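Local coordinates for protein alpha-galactosidase (PDB 3MI6) that probably cleaves terminal, non-reducing alpha-D-galactose residues from alpha-galactosides by hydrolysis, at residues R324-L333 against Y519-C527; V508-T516 against R533-A542. All coordinates share one frame; numbering follows the deposited sequence.

In the fold
Both contacts lie in the (beta/alpha)8 barrel that forms the catalytic part of this family 36 enzyme, their centres about 13 Å apart. They alternate along the chain: helix 500-518 of contact 2 runs into strand 523-526 of contact 1, and that strand leads on to the short helix 536-539 of contact 2. F524 of contact 1 packs on both A542 and T516 of contact 2, its CE1 lying 3.4 Å from T516 CG2. Contact 1 ends at C527, a predicted substrate-binding residue. Contact 2 approaches the same site through Y512, whose side chain comes within about 3 Å, nearest atoms, of that of W478, also predicted to bind substrate.

Contact 1: residues R324-L333 against Y519-C527; sequences RFAHEERPVL and YPNVLFESC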
loop_
_atom_site.group_PDB
_atom_site.type_symbol
_atom_site.label_atom_id
_atom_site.label_comp_id
_atom_site.label_asym_id
_atom_site.label_seq_id
_atom_site.Cartn_x
_atom_site.Cartn_y
_atom_site.Cartn_z
ATOM N N ARG D 324 -6.834 13.523 -44.722
ATOM C CA ARG D 324 -7.588 12.765 -45.697
ATOM C C ARG D 324 -8.418 11.682 -45.014
ATOM O O ARG D 324 -9.393 11.188 -45.582
ATOM C CB ARG D 324 -6.620 12.145 -46.710
ATOM C CG ARG D 324 -7.254 11.222 -47.711
ATOM C CD ARG D 324 -8.289 11.959 -48.549
ATOM N NE ARG D 324 -9.002 11.031 -49.423
ATOM C CZ ARG D 324 -10.122 10.401 -49.081
ATOM N NH1 ARG D 324 -10.674 10.610 -47.887
ATOM N NH2 ARG D 324 -10.689 9.563 -49.933
ATOM N N PHE D 325 -8.028 11.292 -43.803
ATOM C CA PHE D 325 -8.724 10.196 -43.135
ATOM C C PHE D 325 -9.054 10.483 -41.678
ATOM O O PHE D 325 -9.767 9.721 -41.051
ATOM C CB PHE D 325 -7.958 8.871 -43.269
ATOM C CG PHE D 325 -7.876 8.351 -44.677
ATOM C CD1 PHE D 325 -6.714 8.501 -45.424
ATOM C CD2 PHE D 325 -8.957 7.712 -45.254
ATOM C CE1 PHE D 325 -6.635 8.037 -46.717
ATOM C CE2 PHE D 325 -8.886 7.229 -46.559
ATOM C CZ PHE D 325 -7.719 7.391 -47.290
ATOM N N ALA D 326 -8.562 11.601 -41.164
ATOM C CA ALA D 326 -8.794 11.994 -39.782
ATOM C C ALA D 326 -10.239 11.810 -39.333
ATOM O O ALA D 326 -10.486 11.368 -38.200
ATOM C CB ALA D 326 -8.387 13.434 -39.583
ATOM N N HIS D 327 -11.182 12.178 -40.203
ATOM C CA HIS D 327 -12.615 12.171 -39.883
ATOM C C HIS D 327 -13.445 11.210 -40.741
ATOM O O HIS D 327 -14.659 11.093 -40.562
ATOM C CB HIS D 327 -13.208 13.567 -40.035
ATOM C CG HIS D 327 -12.519 14.613 -39.224
ATOM N ND1 HIS D 327 -11.315 15.173 -39.599
ATOM C CD2 HIS D 327 -12.876 15.223 -38.071
ATOM C CE1 HIS D 327 -10.954 16.076 -38.706
ATOM N NE2 HIS D 327 -11.886 16.128 -37.771
ATOM N N GLU D 328 -12.802 10.525 -41.673
ATOM C CA GLU D 328 -13.534 9.625 -42.551
ATOM C C GLU D 328 -13.768 8.259 -41.896
ATOM O O GLU D 328 -12.848 7.626 -41.397
ATOM C CB GLU D 328 -12.834 9.477 -43.909
ATOM C CG GLU D 328 -13.681 8.739 -44.951
ATOM C CD GLU D 328 -13.006 8.631 -46.320
ATOM O OE1 GLU D 328 -12.236 7.664 -46.538
ATOM O OE2 GLU D 328 -13.259 9.507 -47.181
ATOM N N GLU D 329 -15.014 7.820 -41.886
ATOM C CA GLU D 329 -15.318 6.494 -41.393
ATOM C C GLU D 329 -14.459 5.466 -42.112
ATOM O O GLU D 329 -14.315 5.491 -43.334
ATOM C CB GLU D 329 -16.814 6.190 -41.544
ATOM C CG GLU D 329 -17.686 7.063 -40.640
ATOM C CD GLU D 329 -19.172 6.776 -40.748
ATOM O OE1 GLU D 329 -19.565 5.664 -41.162
ATOM O OE2 GLU D 329 -19.959 7.679 -40.407
ATOM N N ARG D 330 -13.875 4.568 -41.339
ATOM C CA ARG D 330 -13.067 3.504 -41.897
ATOM C C ARG D 330 -13.836 2.230 -42.180
ATOM O O ARG D 330 -14.667 1.787 -41.379
ATOM C CB ARG D 330 -11.877 3.259 -41.009
ATOM C CG ARG D 330 -10.887 4.341 -41.265
ATOM C CD ARG D 330 -10.235 4.784 -40.042
ATOM N NE ARG D 330 -10.214 6.229 -39.941
ATOM C CZ ARG D 330 -9.220 6.870 -39.362
ATOM N NH1 ARG D 330 -8.194 6.173 -38.907
ATOM N NH2 ARG D 330 -9.244 8.179 -39.239
ATOM N N PRO D 331 -13.562 1.633 -43.336
ATOM C CA PRO D 331 -14.405 0.554 -43.846
ATOM C C PRO D 331 -14.316 -0.715 -42.980
ATOM O O PRO D 331 -13.336 -0.908 -42.270
ATOM C CB PRO D 331 -13.827 0.319 -45.241
ATOM C CG PRO D 331 -12.383 0.651 -45.103
ATOM C CD PRO D 331 -12.342 1.816 -44.137
ATOM N N VAL D 332 -15.346 -1.555 -43.012
ATOM C CA VAL D 332 -15.253 -2.862 -42.391
ATOM C C VAL D 332 -14.517 -3.790 -43.351
ATOM O O VAL D 332 -14.944 -3.990 -44.482
ATOM C CB VAL D 332 -16.638 -3.426 -42.067
ATOM C CG1 VAL D 332 -16.518 -4.825 -41.478
ATOM C CG2 VAL D 332 -17.356 -2.511 -41.118
ATOM N N LEU D 333 -13.396 -4.346 -42.916
ATOM C CA LEU D 333 -12.579 -5.127 -43.825
ATOM C C LEU D 333 -12.543 -6.590 -43.434
ATOM O O LEU D 333 -12.915 -6.955 -42.321
ATOM C CB LEU D 333 -11.162 -4.580 -43.856
ATOM C CG LEU D 333 -10.360 -4.675 -42.557
ATOM C CD1 LEU D 333 -9.771 -6.061 -42.352
ATOM C CD2 LEU D 333 -9.254 -3.639 -42.561
ATOM N N TYR D 519 -0.504 9.407 -54.064
ATOM C CA TYR D 519 -1.745 8.626 -54.124
ATOM C C TYR D 519 -2.567 8.808 -52.852
ATOM O O TYR D 519 -2.766 7.855 -52.102
ATOM C CB TYR D 519 -1.437 7.134 -54.325
ATOM C CG TYR D 519 -0.475 6.825 -55.467
ATOM C CD1 TYR D 519 -0.945 6.546 -56.748
ATOM C CD2 TYR D 519 0.900 6.805 -55.260
ATOM C CE1 TYR D 519 -0.076 6.266 -57.784
ATOM C CE2 TYR D 519 1.770 6.525 -56.287
ATOM C CZ TYR D 519 1.283 6.254 -57.550
ATOM O OH TYR D 519 2.163 5.973 -58.572
ATOM N N PRO D 520 -3.042 10.038 -52.607
ATOM C CA PRO D 520 -3.665 10.416 -51.328
ATOM C C PRO D 520 -4.979 9.702 -50.978
ATOM O O PRO D 520 -5.467 9.904 -49.876
ATOM C CB PRO D 520 -3.915 11.922 -51.485
ATOM C CG PRO D 520 -3.898 12.166 -52.956
ATOM C CD PRO D 520 -2.906 11.190 -53.512
ATOM N N ASN D 521 -5.535 8.890 -51.867
ATOM C CA ASN D 521 -6.802 8.206 -51.575
ATOM C C ASN D 521 -6.568 6.818 -51.010
ATOM O O ASN D 521 -7.508 6.044 -50.783
ATOM C CB ASN D 521 -7.672 8.113 -52.830
ATOM C CG ASN D 521 -8.096 9.474 -53.338
ATOM O OD1 ASN D 521 -8.153 10.451 -52.574
ATOM N ND2 ASN D 521 -8.392 9.553 -54.632
ATOM N N VAL D 522 -5.301 6.506 -50.805
ATOM C CA VAL D 522 -4.928 5.212 -50.307
ATOM C C VAL D 522 -4.847 5.308 -48.798
ATOM O O VAL D 522 -4.128 6.140 -48.247
ATOM C CB VAL D 522 -3.581 4.761 -50.887
ATOM C CG1 VAL D 522 -3.026 3.573 -50.103
ATOM C CG2 VAL D 522 -3.722 4.431 -52.366
ATOM N N LEU D 523 -5.626 4.455 -48.148
ATOM C CA LEU D 523 -5.624 4.299 -46.709
ATOM C C LEU D 523 -4.463 3.395 -46.314
ATOM O O LEU D 523 -4.423 2.233 -46.716
ATOM C CB LEU D 523 -6.937 3.644 -46.306
ATOM C CG LEU D 523 -7.303 3.457 -44.842
ATOM C CD1 LEU D 523 -6.949 4.695 -44.014
ATOM C CD2 LEU D 523 -8.792 3.125 -44.750
ATOM N N PHE D 524 -3.511 3.927 -45.551
ATOM C CA PHE D 524 -2.424 3.115 -45.011
ATOM C C PHE D 524 -2.741 2.717 -43.582
ATOM O O PHE D 524 -2.951 3.575 -42.720
ATOM C CB PHE D 524 -1.084 3.861 -45.047
ATOM C CG PHE D 524 -0.522 4.026 -46.418
ATOM C CD1 PHE D 524 -0.756 5.173 -47.138
ATOM C CD2 PHE D 524 0.231 3.028 -46.991
ATOM C CE1 PHE D 524 -0.253 5.322 -48.404
ATOM C CE2 PHE D 524 0.739 3.172 -48.274
ATOM C CZ PHE D 524 0.500 4.325 -48.976
ATOM N N GLU D 525 -2.804 1.409 -43.354
ATOM C CA GLU D 525 -2.816 0.853 -42.009
ATOM C C GLU D 525 -1.387 0.495 -41.671
ATOM O O GLU D 525 -0.785 -0.335 -42.323
ATOM C CB GLU D 525 -3.744 -0.375 -41.881
ATOM C CG GLU D 525 -3.863 -0.898 -40.430
ATOM C CD GLU D 525 -5.192 -1.630 -40.095
ATOM O OE1 GLU D 525 -5.155 -2.553 -39.238
ATOM O OE2 GLU D 525 -6.268 -1.290 -40.655
ATOM N N SER D 526 -0.844 1.165 -40.666
ATOM C CA SER D 526 0.503 0.896 -40.182
ATOM C C SER D 526 0.545 -0.434 -39.408
ATOM O O SER D 526 -0.458 -0.857 -38.814
ATOM C CB SER D 526 0.969 2.066 -39.322
ATOM O OG SER D 526 1.378 1.615 -38.059
ATOM N N CYS D 527 1.685 -1.118 -39.434
ATOM C CA CYS D 527 1.787 -2.400 -38.750
ATOM C C CYS D 527 3.223 -2.692 -38.375
ATOM O O CYS D 527 4.138 -2.227 -39.034
ATOM C CB CYS D 527 1.240 -3.516 -39.642
ATOM S SG CYS D 527 1.061 -5.123 -38.836
#
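L523 CD1 sits almost over the centre of the F325 ring, a CH-pi contact over the face with CD1 3.8 Å from the ring centroid. The other branch of L523 turns to P331, CD2 meeting the proline CD tip to tip at 3.8 Å. With chi1 at -66°, CG anti to its own carbonyl carbon, F325 brings CZ to the L523 backbone, and N521 O lies at the ring edge. The R324 guanidinium lies toward the rim of the other ring face. Its NE gives a weak but nearly straight bond to N521 OD1 (3.3 Å, 170°), the guanidinium and amide planes 74° apart, while R324 CG packs on P520 O. R324 NH1 forms a salt bridge to E328 OE2 at 2.9 Å, meeting it from above the carboxylate plane. An alanine in place of R324 is likely to deprive E328 and N521 of their mates and uncover one side of the F325 ring. The contact joins two approaches to a (beta/alpha)8 barrel: the loop entering its first strand, 333-335, and the type I turn Y519-V522 entering its fifth, 523-526. Farther along, L333 CD2 comes 4.3 Å from E525 OE2, which accepts a hydrogen bond from Q544. Outside the pair, P543 packs against both F325 and L523.

Contact 2: residues V508-T516 against R533-A542; sequences VYQLYARLT and RFDLGMMYYA
Residues 508-516, on helix 500-518, approach residues 533-542 most closely at Y512 and Y541, whose CA atoms are 6.5 Å apart. Y541 makes the largest single contribution: Y512 CB lies over one face of its ring, 3.9 Å from the centroid, while the neighbouring Y540 covers the opposite face. T516 OG1 comes to the Y541 ring edge, and A513 CA stands 3.6 Å from Y541 CE1. Y509 and Y512 complete an aromatic cluster, each ring nearly parallel to that of Y541 but slid aside, at 24° and 28°. M538, a selenomethionine, bends at chi2 and chi3 and sends SE and CE obliquely to the Y512 ring, a Met-aromatic contact with SE 5.0 Å from the centroid. Behind it, D535 N-caps helix 536-539, its OD1 accepting from M538 N. T516 OG1 donates to Y512 O at 2.8 Å, sharing that oxygen with T516 N from the other face of the carbonyl plane. Y509 OH and the R533 guanidinium find polar partners, S255 and E416, beyond the two segments. The contact is thus held mainly by aromatic and apolar packing, consistent with Y512 backing W478, a predicted substrate-binding residue on which its ring stacks.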
loop_
_atom_site.group_PDB
_atom_site.type_symbol
_atom_site.label_atom_id
_atom_site.label_comp_id
_atom_site.label_asym_id
_atom_site.label_seq_id
_atom_site.Cartn_x
_atom_site.Cartn_y
_atom_site.Cartn_z
ATOM N N VAL D 508 12.050 5.915 -43.729
ATOM C CA VAL D 508 10.695 5.408 -43.680
ATOM C C VAL D 508 9.768 6.591 -43.922
ATOM O O VAL D 508 8.890 6.517 -44.776
ATOM C CB VAL D 508 10.392 4.630 -42.350
ATOM C CG1 VAL D 508 8.874 4.475 -42.083
ATOM C CG2 VAL D 508 11.043 3.270 -42.381
ATOM N N TYR D 509 9.978 7.703 -43.230
ATOM C CA TYR D 509 9.109 8.849 -43.472
ATOM C C TYR D 509 9.165 9.282 -44.935
ATOM O O TYR D 509 8.133 9.525 -45.564
ATOM C CB TYR D 509 9.435 10.021 -42.553
ATOM C CG TYR D 509 9.180 9.719 -41.106
ATOM C CD1 TYR D 509 8.174 8.845 -40.735
ATOM C CD2 TYR D 509 9.937 10.304 -40.115
ATOM C CE1 TYR D 509 7.920 8.560 -39.417
ATOM C CE2 TYR D 509 9.698 10.014 -38.779
ATOM C CZ TYR D 509 8.682 9.138 -38.438
ATOM O OH TYR D 509 8.428 8.846 -37.111
ATOM N N GLN D 510 10.372 9.368 -45.480
ATOM C CA GLN D 510 10.538 9.638 -46.904
ATOM C C GLN D 510 9.567 8.789 -47.724
ATOM O O GLN D 510 8.851 9.296 -48.584
ATOM C CB GLN D 510 11.986 9.360 -47.345
ATOM C CG GLN D 510 12.930 10.565 -47.290
ATOM C CD GLN D 510 12.361 11.762 -48.034
ATOM O OE1 GLN D 510 12.368 11.807 -49.284
ATOM N NE2 GLN D 510 11.843 12.737 -47.272
ATOM N N LEU D 511 9.537 7.491 -47.449
ATOM C CA LEU D 511 8.729 6.587 -48.255
ATOM C C LEU D 511 7.238 6.834 -48.059
ATOM O O LEU D 511 6.461 6.790 -49.015
ATOM C CB LEU D 511 9.056 5.134 -47.931
ATOM C CG LEU D 511 9.069 4.163 -49.110
ATOM C CD1 LEU D 511 8.873 2.763 -48.594
ATOM C CD2 LEU D 511 8.012 4.494 -50.140
ATOM N N TYR D 512 6.836 7.079 -46.820
ATOM C CA TYR D 512 5.433 7.304 -46.526
ATOM C C TYR D 512 5.071 8.649 -47.076
ATOM O O TYR D 512 3.939 8.879 -47.492
ATOM C CB TYR D 512 5.193 7.331 -45.018
ATOM C CG TYR D 512 4.645 6.061 -44.420
ATOM C CD1 TYR D 512 5.434 5.257 -43.618
ATOM C CD2 TYR D 512 3.329 5.683 -44.641
ATOM C CE1 TYR D 512 4.933 4.096 -43.062
ATOM C CE2 TYR D 512 2.814 4.534 -44.094
ATOM C CZ TYR D 512 3.615 3.740 -43.300
ATOM O OH TYR D 512 3.094 2.583 -42.747
ATOM N N ALA D 513 6.030 9.562 -47.050
ATOM C CA ALA D 513 5.749 10.919 -47.472
ATOM C C ALA D 513 5.472 10.947 -48.968
ATOM O O ALA D 513 4.552 11.617 -49.422
ATOM C CB ALA D 513 6.893 11.848 -47.103
ATOM N N ARG D 514 6.252 10.198 -49.737
ATOM C CA ARG D 514 6.114 10.232 -51.183
ATOM C C ARG D 514 4.928 9.419 -51.671
ATOM O O ARG D 514 4.249 9.815 -52.613
ATOM C CB ARG D 514 7.413 9.797 -51.856
ATOM C CG ARG D 514 8.494 10.866 -51.766
ATOM C CD ARG D 514 9.871 10.304 -52.023
ATOM N NE ARG D 514 10.085 9.925 -53.417
ATOM C CZ ARG D 514 11.136 9.225 -53.825
ATOM N NH1 ARG D 514 12.044 8.834 -52.940
ATOM N NH2 ARG D 514 11.281 8.913 -55.108
ATOM N N LEU D 515 4.664 8.291 -51.024
ATOM C CA LEU D 515 3.504 7.490 -51.377
ATOM C C LEU D 515 2.182 8.200 -51.057
ATOM O O LEU D 515 1.243 8.144 -51.847
ATOM C CB LEU D 515 3.546 6.146 -50.662
ATOM C CG LEU D 515 4.601 5.118 -51.031
ATOM C CD1 LEU D 515 4.519 3.978 -50.037
ATOM C CD2 LEU D 515 4.401 4.620 -52.451
ATOM N N THR D 516 2.097 8.865 -49.906
ATOM C CA THR D 516 0.842 9.525 -49.535
ATOM C C THR D 516 0.558 10.811 -50.316
ATOM O O THR D 516 -0.600 11.171 -50.519
ATOM C CB THR D 516 0.693 9.751 -48.007
ATOM O OG1 THR D 516 1.706 10.646 -47.518
ATOM C CG2 THR D 516 0.762 8.422 -47.289
ATOM N N ARG D 533 5.079 -0.465 -33.517
ATOM C CA ARG D 533 5.410 0.916 -33.862
ATOM C C ARG D 533 4.236 1.842 -33.619
ATOM O O ARG D 533 4.138 2.891 -34.223
ATOM C CB ARG D 533 5.872 1.027 -35.312
ATOM C CG ARG D 533 7.365 0.997 -35.470
ATOM C CD ARG D 533 7.801 1.969 -36.525
ATOM N NE ARG D 533 7.395 1.565 -37.875
ATOM C CZ ARG D 533 8.228 1.103 -38.806
ATOM N NH1 ARG D 533 9.528 0.965 -38.539
ATOM N NH2 ARG D 533 7.755 0.776 -40.001
ATOM N N PHE D 534 3.359 1.451 -32.710
ATOM C CA PHE D 534 2.118 2.162 -32.499
ATOM C C PHE D 534 2.370 3.556 -31.922
ATOM O O PHE D 534 2.326 3.735 -30.693
ATOM C CB PHE D 534 1.248 1.353 -31.537
ATOM C CG PHE D 534 -0.194 1.734 -31.566
ATOM C CD1 PHE D 534 -0.638 2.826 -30.871
ATOM C CD2 PHE D 534 -1.099 0.988 -32.305
ATOM C CE1 PHE D 534 -1.957 3.174 -30.910
ATOM C CE2 PHE D 534 -2.424 1.321 -32.354
ATOM C CZ PHE D 534 -2.863 2.417 -31.653
ATOM N N ASP D 535 2.615 4.541 -32.787
ATOM C CA ASP D 535 3.005 5.858 -32.300
ATOM C C ASP D 535 2.582 7.041 -33.169
ATOM O O ASP D 535 2.220 6.887 -34.314
ATOM C CB ASP D 535 4.504 5.896 -32.051
ATOM C CG ASP D 535 5.306 5.676 -33.310
ATOM O OD1 ASP D 535 4.876 6.140 -34.395
ATOM O OD2 ASP D 535 6.380 5.045 -33.205
ATOM N N LEU D 536 2.636 8.238 -32.597
ATOM C CA LEU D 536 2.154 9.432 -33.278
ATOM C C LEU D 536 2.891 9.635 -34.604
ATOM O O LEU D 536 2.343 10.187 -35.556
ATOM C CB LEU D 536 2.251 10.668 -32.368
ATOM C CG LEU D 536 1.477 10.627 -31.026
ATOM C CD1 LEU D 536 1.899 11.752 -30.121
ATOM C CD2 LEU D 536 -0.029 10.642 -31.186
ATOM N N GLY D 537 4.124 9.152 -34.673
ATOM C CA GLY D 537 4.924 9.345 -35.861
ATOM C C GLY D 537 4.251 8.736 -37.069
ATOM O O GLY D 537 4.303 9.288 -38.162
HETATM N N MSE D 538 3.620 7.588 -36.874
HETATM C CA MSE D 538 3.007 6.877 -37.982
HETATM C C MSE D 538 1.582 7.338 -38.269
HETATM O O MSE D 538 1.127 7.227 -39.404
HETATM C CB MSE D 538 3.019 5.384 -37.703
HETATM C CG MSE D 538 4.387 4.855 -37.383
HETATM SE SE MSE D 538 5.429 4.507 -39.010
HETATM C CE MSE D 538 4.283 3.151 -39.822
HETATM N N MSE D 539 0.891 7.849 -37.246
HETATM C CA MSE D 539 -0.479 8.316 -37.396
HETATM C C MSE D 539 -0.575 9.554 -38.297
HETATM O O MSE D 539 -1.626 9.825 -38.887
HETATM C CB MSE D 539 -1.111 8.640 -36.034
HETATM C CG MSE D 539 -1.117 7.494 -35.016
HETATM SE SE MSE D 539 -1.927 5.810 -35.632
HETATM C CE MSE D 539 -1.146 4.660 -34.274
ATOM N N TYR D 540 0.511 10.316 -38.380
ATOM C CA TYR D 540 0.554 11.458 -39.268
ATOM C C TYR D 540 0.275 11.013 -40.699
ATOM O O TYR D 540 -0.463 11.666 -41.426
ATOM C CB TYR D 540 1.915 12.120 -39.173
ATOM C CG TYR D 540 2.121 13.281 -40.112
ATOM C CD1 TYR D 540 2.635 13.075 -41.384
ATOM C CD2 TYR D 540 1.838 14.585 -39.718
ATOM C CE1 TYR D 540 2.840 14.121 -42.236
ATOM C CE2 TYR D 540 2.047 15.643 -40.566
ATOM C CZ TYR D 540 2.549 15.407 -41.831
ATOM O OH TYR D 540 2.771 16.449 -42.713
ATOM N N TYR D 541 0.850 9.877 -41.080
ATOM C CA TYR D 541 0.765 9.357 -42.437
ATOM C C TYR D 541 -0.328 8.315 -42.546
ATOM O O TYR D 541 -1.121 8.342 -43.482
ATOM C CB TYR D 541 2.092 8.702 -42.826
ATOM C CG TYR D 541 3.243 9.662 -42.915
ATOM C CD1 TYR D 541 3.395 10.472 -44.031
ATOM C CD2 TYR D 541 4.188 9.759 -41.895
ATOM C CE1 TYR D 541 4.442 11.362 -44.135
ATOM C CE2 TYR D 541 5.252 10.653 -41.995
ATOM C CZ TYR D 541 5.363 11.448 -43.127
ATOM O OH TYR D 541 6.388 12.341 -43.277
ATOM N N ALA D 542 -0.332 7.378 -41.594
ATOM C CA ALA D 542 -1.283 6.267 -41.542
ATOM C C ALA D 542 -2.216 6.458 -40.348
ATOM O O ALA D 542 -1.792 6.306 -39.200
ATOM C CB ALA D 542 -0.535 4.954 -41.412
#